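Local coordinates for acinetobacter secreted protease CpaA (Acinetobacter nosocomialis M2, PDB 6O38), which is a secreted zinc metalloprotease, probably exported by the type II secretion system with the aid of its chaperone CpaB, at residues A[376-381]-A[422-427]; A[458-463]-A[483-488]. All blocks are in the same frame, centred on the assembly; numbering follows the deposited sequence.

Contact 1: residues A[376-381]-A[422-427]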
loop_
_atom_site.group_PDB
_atom_site.type_symbol
_atom_site.label_atom_id
_atom_site.label_comp_id
_atom_site.label_asym_id
_atom_site.label_seq_id
_atom_site.Cartn_x
_atom_site.Cartn_y
_atom_site.Cartn_z
ATOM N N ASP A 376 -1.384 -10.075 -24.060
ATOM C CA ASP A 376 -2.822 -10.239 -24.220
ATOM C C ASP A 376 -3.282 -11.511 -23.521
ATOM O O ASP A 376 -2.683 -12.578 -23.693
ATOM C CB ASP A 376 -3.193 -10.283 -25.703
ATOM C CG ASP A 376 -3.068 -8.929 -26.375
ATOM O OD1 ASP A 376 -3.057 -7.906 -25.658
ATOM O OD2 ASP A 376 -2.985 -8.887 -27.621
HETATM N N MSE A 377 -4.345 -11.398 -22.730
HETATM C CA MSE A 377 -4.833 -12.526 -21.944
HETATM C C MSE A 377 -6.277 -12.892 -22.281
HETATM O O MSE A 377 -7.108 -12.022 -22.540
HETATM C CB MSE A 377 -4.718 -12.217 -20.448
HETATM C CG MSE A 377 -3.293 -12.009 -19.958
HETATM SE SE MSE A 377 -2.252 -13.657 -19.912
HETATM C CE MSE A 377 -3.299 -14.638 -18.593
ATOM N N LEU A 378 -6.562 -14.191 -22.273
ATOM C CA LEU A 378 -7.915 -14.707 -22.439
ATOM C C LEU A 378 -8.438 -15.139 -21.076
ATOM O O LEU A 378 -7.845 -16.008 -20.427
ATOM C CB LEU A 378 -7.941 -15.878 -23.421
ATOM C CG LEU A 378 -9.232 -16.701 -23.450
ATOM C CD1 LEU A 378 -10.412 -15.848 -23.889
ATOM C CD2 LEU A 378 -9.078 -17.918 -24.350
ATOM N N LEU A 379 -9.539 -14.534 -20.644
ATOM C CA LEU A 379 -10.127 -14.816 -19.341
ATOM C C LEU A 379 -11.248 -15.833 -19.510
ATOM O O LEU A 379 -12.207 -15.590 -20.251
ATOM C CB LEU A 379 -10.649 -13.534 -18.693
ATOM C CG LEU A 379 -9.631 -12.398 -18.566
ATOM C CD1 LEU A 379 -10.239 -11.202 -17.846
ATOM C CD2 LEU A 379 -8.372 -12.874 -17.857
ATOM N N VAL A 380 -11.126 -16.966 -18.824
ATOM C CA VAL A 380 -12.108 -18.044 -18.881
ATOM C C VAL A 380 -12.705 -18.218 -17.493
ATOM O O VAL A 380 -11.971 -18.405 -16.515
ATOM C CB VAL A 380 -11.480 -19.360 -19.375
ATOM C CG1 VAL A 380 -12.554 -20.419 -19.569
ATOM C CG2 VAL A 380 -10.708 -19.130 -20.664
ATOM N N SER A 381 -14.032 -18.154 -17.409
ATOM C CA SER A 381 -14.753 -18.315 -16.154
ATOM C C SER A 381 -15.666 -19.528 -16.246
ATOM O O SER A 381 -16.425 -19.666 -17.211
ATOM C CB SER A 381 -15.567 -17.063 -15.819
ATOM O OG SER A 381 -15.837 -16.990 -14.430
ATOM N N GLY A 422 -10.423 -10.890 -24.321
ATOM C CA GLY A 422 -11.588 -11.737 -24.471
ATOM C C GLY A 422 -12.033 -12.364 -23.167
ATOM O O GLY A 422 -11.209 -12.638 -22.289
ATOM N N TYR A 423 -13.337 -12.591 -23.027
ATOM C CA TYR A 423 -13.898 -13.213 -21.833
ATOM C C TYR A 423 -14.933 -14.238 -22.268
ATOM O O TYR A 423 -15.924 -13.884 -22.913
ATOM C CB TYR A 423 -14.527 -12.166 -20.906
ATOM C CG TYR A 423 -15.231 -12.746 -19.698
ATOM C CD1 TYR A 423 -14.538 -12.995 -18.521
ATOM C CD2 TYR A 423 -16.589 -13.037 -19.733
ATOM C CE1 TYR A 423 -15.177 -13.522 -17.414
ATOM C CE2 TYR A 423 -17.235 -13.565 -18.633
ATOM C CZ TYR A 423 -16.526 -13.805 -17.476
ATOM O OH TYR A 423 -17.170 -14.329 -16.379
ATOM N N ILE A 424 -14.705 -15.502 -21.919
ATOM C CA ILE A 424 -15.586 -16.592 -22.313
ATOM C C ILE A 424 -16.026 -17.346 -21.067
ATOM O O ILE A 424 -15.281 -17.460 -20.087
ATOM C CB ILE A 424 -14.926 -17.556 -23.327
ATOM C CG1 ILE A 424 -13.733 -18.278 -22.697
ATOM C CG2 ILE A 424 -14.509 -16.806 -24.581
ATOM C CD1 ILE A 424 -13.138 -19.354 -23.580
ATOM N N THR A 425 -17.255 -17.850 -21.107
ATOM C CA THR A 425 -17.793 -18.702 -20.056
ATOM C C THR A 425 -17.700 -20.150 -20.518
ATOM O O THR A 425 -18.307 -20.522 -21.528
ATOM C CB THR A 425 -19.241 -18.331 -19.734
ATOM O OG1 THR A 425 -19.269 -17.108 -18.986
ATOM C CG2 THR A 425 -19.910 -19.438 -18.930
ATOM N N TYR A 426 -16.942 -20.960 -19.783
ATOM C CA TYR A 426 -16.674 -22.324 -20.212
ATOM C C TYR A 426 -16.105 -23.121 -19.047
ATOM O O TYR A 426 -15.340 -22.588 -18.239
ATOM C CB TYR A 426 -15.698 -22.349 -21.393
ATOM C CG TYR A 426 -15.357 -23.740 -21.866
ATOM C CD1 TYR A 426 -16.254 -24.475 -22.629
ATOM C CD2 TYR A 426 -14.141 -24.323 -21.539
ATOM C CE1 TYR A 426 -15.947 -25.751 -23.060
ATOM C CE2 TYR A 426 -13.827 -25.595 -21.963
ATOM C CZ TYR A 426 -14.731 -26.305 -22.723
ATOM O OH TYR A 426 -14.415 -27.576 -23.148
ATOM N N LYS A 427 -16.485 -24.393 -18.974
ATOM C CA LYS A 427 -15.985 -25.319 -17.964
ATOM C C LYS A 427 -14.948 -26.236 -18.600
ATOM O O LYS A 427 -15.275 -27.022 -19.495
ATOM C CB LYS A 427 -17.131 -26.134 -17.364
ATOM C CG LYS A 427 -16.695 -27.391 -16.622
ATOM C CD LYS A 427 -16.396 -27.110 -15.160
ATOM C CE LYS A 427 -16.100 -28.398 -14.405
ATOM N NZ LYS A 427 -14.695 -28.852 -14.601
#
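Leu379 O and Ser381 CB lie obliquely to the Tyr423 ring; Leu379 CB packs against Tyr423 CD1 at 3.9 Å, and Ser381 CB lies 3.8 Å from Tyr423 CZ. Tyr423 CG is anti to the backbone N (chi1 175°), and its ring stays on the sheet face shared by Leu379 and Ser381. The Tyr426 ring leads away from the pair, and the contact is made at its base, Tyr426 CB to Val380 CG1 (4.1 Å), while Tyr426 OH is held by Asp443.

On the face of Val380 and Ile424 the two side chains lie side by side and point the same way, with Ile424 CG1 3.7 Å from Val380 CG2. A chi1 of 65° sets this CG1 between the backbone N and the carbonyl carbon of Ile424.

The backbones form a parallel ladder, their axes 4.9 Å apart and 21° from parallel. Leu379 grips both sides of Tyr423, giving its N to Gly422 O (3.0 Å) and taking Ile424 N on its O. Ser381 N repeats the pattern on Ile424 O, and Tyr426 N closes it on Ser381 O (2.9 Å).

Helices 383-389 and 391-411 link the two strands, consistent with the beta-alpha-beta unit that opens metzincin domains; helix 391-411 packs on the Leu379, Ser381 and Tyr423 face, and helix 444-452 covers Leu378, Ile424 and Tyr426. Strand 457-462 flanks 376-381 on the side away from 422-427.

Contact 2: residues A[458-463]-A[483-488]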
loop_
_atom_site.group_PDB
_atom_site.type_symbol
_atom_site.label_atom_id
_atom_site.label_comp_id
_atom_site.label_asym_id
_atom_site.label_seq_id
_atom_site.Cartn_x
_atom_site.Cartn_y
_atom_site.Cartn_z
ATOM N N VAL A 458 -3.737 -17.445 -21.508
ATOM C CA VAL A 458 -5.080 -17.789 -21.062
ATOM C C VAL A 458 -5.061 -17.928 -19.547
ATOM O O VAL A 458 -4.092 -18.438 -18.972
ATOM C CB VAL A 458 -5.590 -19.082 -21.743
ATOM C CG1 VAL A 458 -4.528 -20.165 -21.699
ATOM C CG2 VAL A 458 -6.885 -19.568 -21.103
ATOM N N TYR A 459 -6.126 -17.462 -18.897
ATOM C CA TYR A 459 -6.279 -17.587 -17.457
ATOM C C TYR A 459 -7.683 -18.086 -17.147
ATOM O O TYR A 459 -8.660 -17.643 -17.759
ATOM C CB TYR A 459 -6.020 -16.254 -16.749
ATOM C CG TYR A 459 -5.743 -16.399 -15.273
ATOM C CD1 TYR A 459 -6.777 -16.395 -14.350
ATOM C CD2 TYR A 459 -4.445 -16.553 -14.803
ATOM C CE1 TYR A 459 -6.529 -16.533 -13.002
ATOM C CE2 TYR A 459 -4.186 -16.692 -13.454
ATOM C CZ TYR A 459 -5.232 -16.681 -12.558
ATOM O OH TYR A 459 -4.980 -16.819 -11.212
ATOM N N TYR A 460 -7.778 -19.010 -16.193
ATOM C CA TYR A 460 -9.006 -19.741 -15.917
ATOM C C TYR A 460 -9.437 -19.516 -14.475
ATOM O O TYR A 460 -8.625 -19.636 -13.552
ATOM C CB TYR A 460 -8.820 -21.236 -16.188
ATOM C CG TYR A 460 -10.028 -22.083 -15.861
ATOM C CD1 TYR A 460 -11.199 -21.970 -16.596
ATOM C CD2 TYR A 460 -9.992 -23.005 -14.822
ATOM C CE1 TYR A 460 -12.305 -22.747 -16.303
ATOM C CE2 TYR A 460 -11.091 -23.785 -14.522
ATOM C CZ TYR A 460 -12.245 -23.652 -15.266
ATOM O OH TYR A 460 -13.342 -24.429 -14.969
ATOM N N GLN A 461 -10.714 -19.185 -14.289
ATOM C CA GLN A 461 -11.315 -19.009 -12.971
ATOM C C GLN A 461 -12.388 -20.077 -12.803
ATOM O O GLN A 461 -13.445 -20.006 -13.439
ATOM C CB GLN A 461 -11.899 -17.604 -12.823
ATOM C CG GLN A 461 -12.748 -17.396 -11.580
ATOM C CD GLN A 461 -13.180 -15.952 -11.412
ATOM O OE1 GLN A 461 -12.517 -15.168 -10.734
ATOM N NE2 GLN A 461 -14.296 -15.591 -12.038
ATOM N N GLY A 462 -12.118 -21.067 -11.949
ATOM C CA GLY A 462 -12.988 -22.216 -11.803
ATOM C C GLY A 462 -13.394 -22.442 -10.356
ATOM O O GLY A 462 -12.988 -21.708 -9.452
ATOM N N ASN A 463 -14.217 -23.473 -10.167
ATOM C CA ASN A 463 -14.702 -23.859 -8.846
ATOM C C ASN A 463 -14.305 -25.285 -8.480
ATOM O O ASN A 463 -14.779 -25.812 -7.466
ATOM C CB ASN A 463 -16.225 -23.692 -8.775
ATOM C CG ASN A 463 -16.751 -23.695 -7.350
ATOM O OD1 ASN A 463 -16.142 -23.116 -6.451
ATOM N ND2 ASN A 463 -17.885 -24.352 -7.139
ATOM N N ILE A 483 -0.632 -20.739 -19.380
ATOM C CA ILE A 483 -1.967 -20.838 -18.796
ATOM C C ILE A 483 -1.841 -20.781 -17.279
ATOM O O ILE A 483 -0.893 -21.318 -16.699
ATOM C CB ILE A 483 -2.689 -22.123 -19.264
ATOM C CG1 ILE A 483 -4.114 -22.182 -18.706
ATOM C CG2 ILE A 483 -1.901 -23.366 -18.873
ATOM C CD1 ILE A 483 -4.941 -23.319 -19.264
ATOM N N GLY A 484 -2.799 -20.108 -16.642
ATOM C CA GLY A 484 -2.838 -20.027 -15.197
ATOM C C GLY A 484 -4.268 -20.135 -14.708
ATOM O O GLY A 484 -5.221 -19.889 -15.453
ATOM N N ALA A 485 -4.411 -20.522 -13.442
ATOM C CA ALA A 485 -5.739 -20.750 -12.893
ATOM C C ALA A 485 -5.740 -20.549 -11.385
ATOM O O ALA A 485 -4.740 -20.796 -10.706
ATOM C CB ALA A 485 -6.248 -22.156 -13.233
ATOM N N ASN A 486 -6.882 -20.090 -10.874
ATOM C CA ASN A 486 -7.172 -20.096 -9.448
ATOM C C ASN A 486 -8.659 -20.365 -9.263
ATOM O O ASN A 486 -9.453 -20.241 -10.200
ATOM C CB ASN A 486 -6.772 -18.779 -8.760
ATOM C CG ASN A 486 -7.590 -17.592 -9.236
ATOM O OD1 ASN A 486 -7.146 -16.822 -10.083
ATOM N ND2 ASN A 486 -8.781 -17.424 -8.672
ATOM N N ASP A 487 -9.034 -20.735 -8.043
ATOM C CA ASP A 487 -10.427 -20.999 -7.726
ATOM C C ASP A 487 -11.024 -19.807 -6.979
ATOM O O ASP A 487 -10.401 -18.749 -6.846
ATOM C CB ASP A 487 -10.555 -22.308 -6.934
ATOM C CG ASP A 487 -10.102 -22.179 -5.486
ATOM O OD1 ASP A 487 -9.511 -21.145 -5.112
ATOM O OD2 ASP A 487 -10.340 -23.128 -4.710
ATOM N N ILE A 488 -12.247 -19.976 -6.482
ATOM C CA ILE A 488 -12.882 -18.970 -5.643
ATOM C C ILE A 488 -13.050 -19.433 -4.202
ATOM O O ILE A 488 -13.260 -18.585 -3.320
ATOM C CB ILE A 488 -14.242 -18.534 -6.224
ATOM C CG1 ILE A 488 -15.219 -19.711 -6.243
ATOM C CG2 ILE A 488 -14.066 -17.964 -7.623
ATOM C CD1 ILE A 488 -16.619 -19.331 -6.670
#
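Val458-Gly462 and Ile483-Asp487 run parallel, with axes 4.6 Å apart at 17°, and the ladder is made by Gly484 N to Val458 O, Tyr460 N to Gly484 O (2.8 Å), Asn486 N to Tyr460 O and a longer Gly462 N to Asn486 O (3.3 Å). This is the inner part of the central sheet of a metzincin-like protease domain, consistent with the M12B assignment, and short strand 471-473 continues it in the antiparallel sense beyond 483-487.

On one sheet face the Tyr459 ring leans over the neighbouring backbone. Gly484 O sits 3.4 Å above the ring plane toward the rim, with Ala485 N over the same face. Asn486 OD1 approaches in the ring plane at the edge and probably accepts a hydrogen bond from Tyr459 OH, although the modelled length is doubtful. Helix 391-411 packs on this face through Met398 and Arg397.

The other face is apolar at the Val458 end and turns polar toward Asp487. Val458 CG1 touches Ile483 CB (3.6 Å), side by side, and Ala485 CB reaches the edge of the Tyr460 ring, with helix 433-439 beyond. Asp487 OD1 accepts from the N of Cys491, the disulfide partner of Cys470.

Through its nitrogen branch the Asn486 amide is tied to its own strand: ND2 bonds to Asp487 O at 2.8 Å, with that oxygen 2° from the amide plane.

In the fold
Contacts 1 and 2 are successive strand pairs of one sheet, their centres 9 Å apart, and strands 367-381 and 457-462 are the neighbours that join them. Probable backbone hydrogen bonds link Leu378 O to Tyr459 N and Val380 O to Gln461 N, both 2.7 Å. Beside them, Val380 CG1 packs on Tyr460 CD1 at 3.6 Å, and Ser381 OG is hydrogen-bonded to Gln461 NE2. The strand order 416-425, 367-381, 457-462, 483-487, 471-473 matches the metzincin plan. Contact 2 is nearer the zinc site, presumably the active site: the Tyr459 side chain lies about 10 Å from the zinc ion bound by His498, His502 and His508, and touches residues of the extended HExxHxxGxxH zinc-binding consensus.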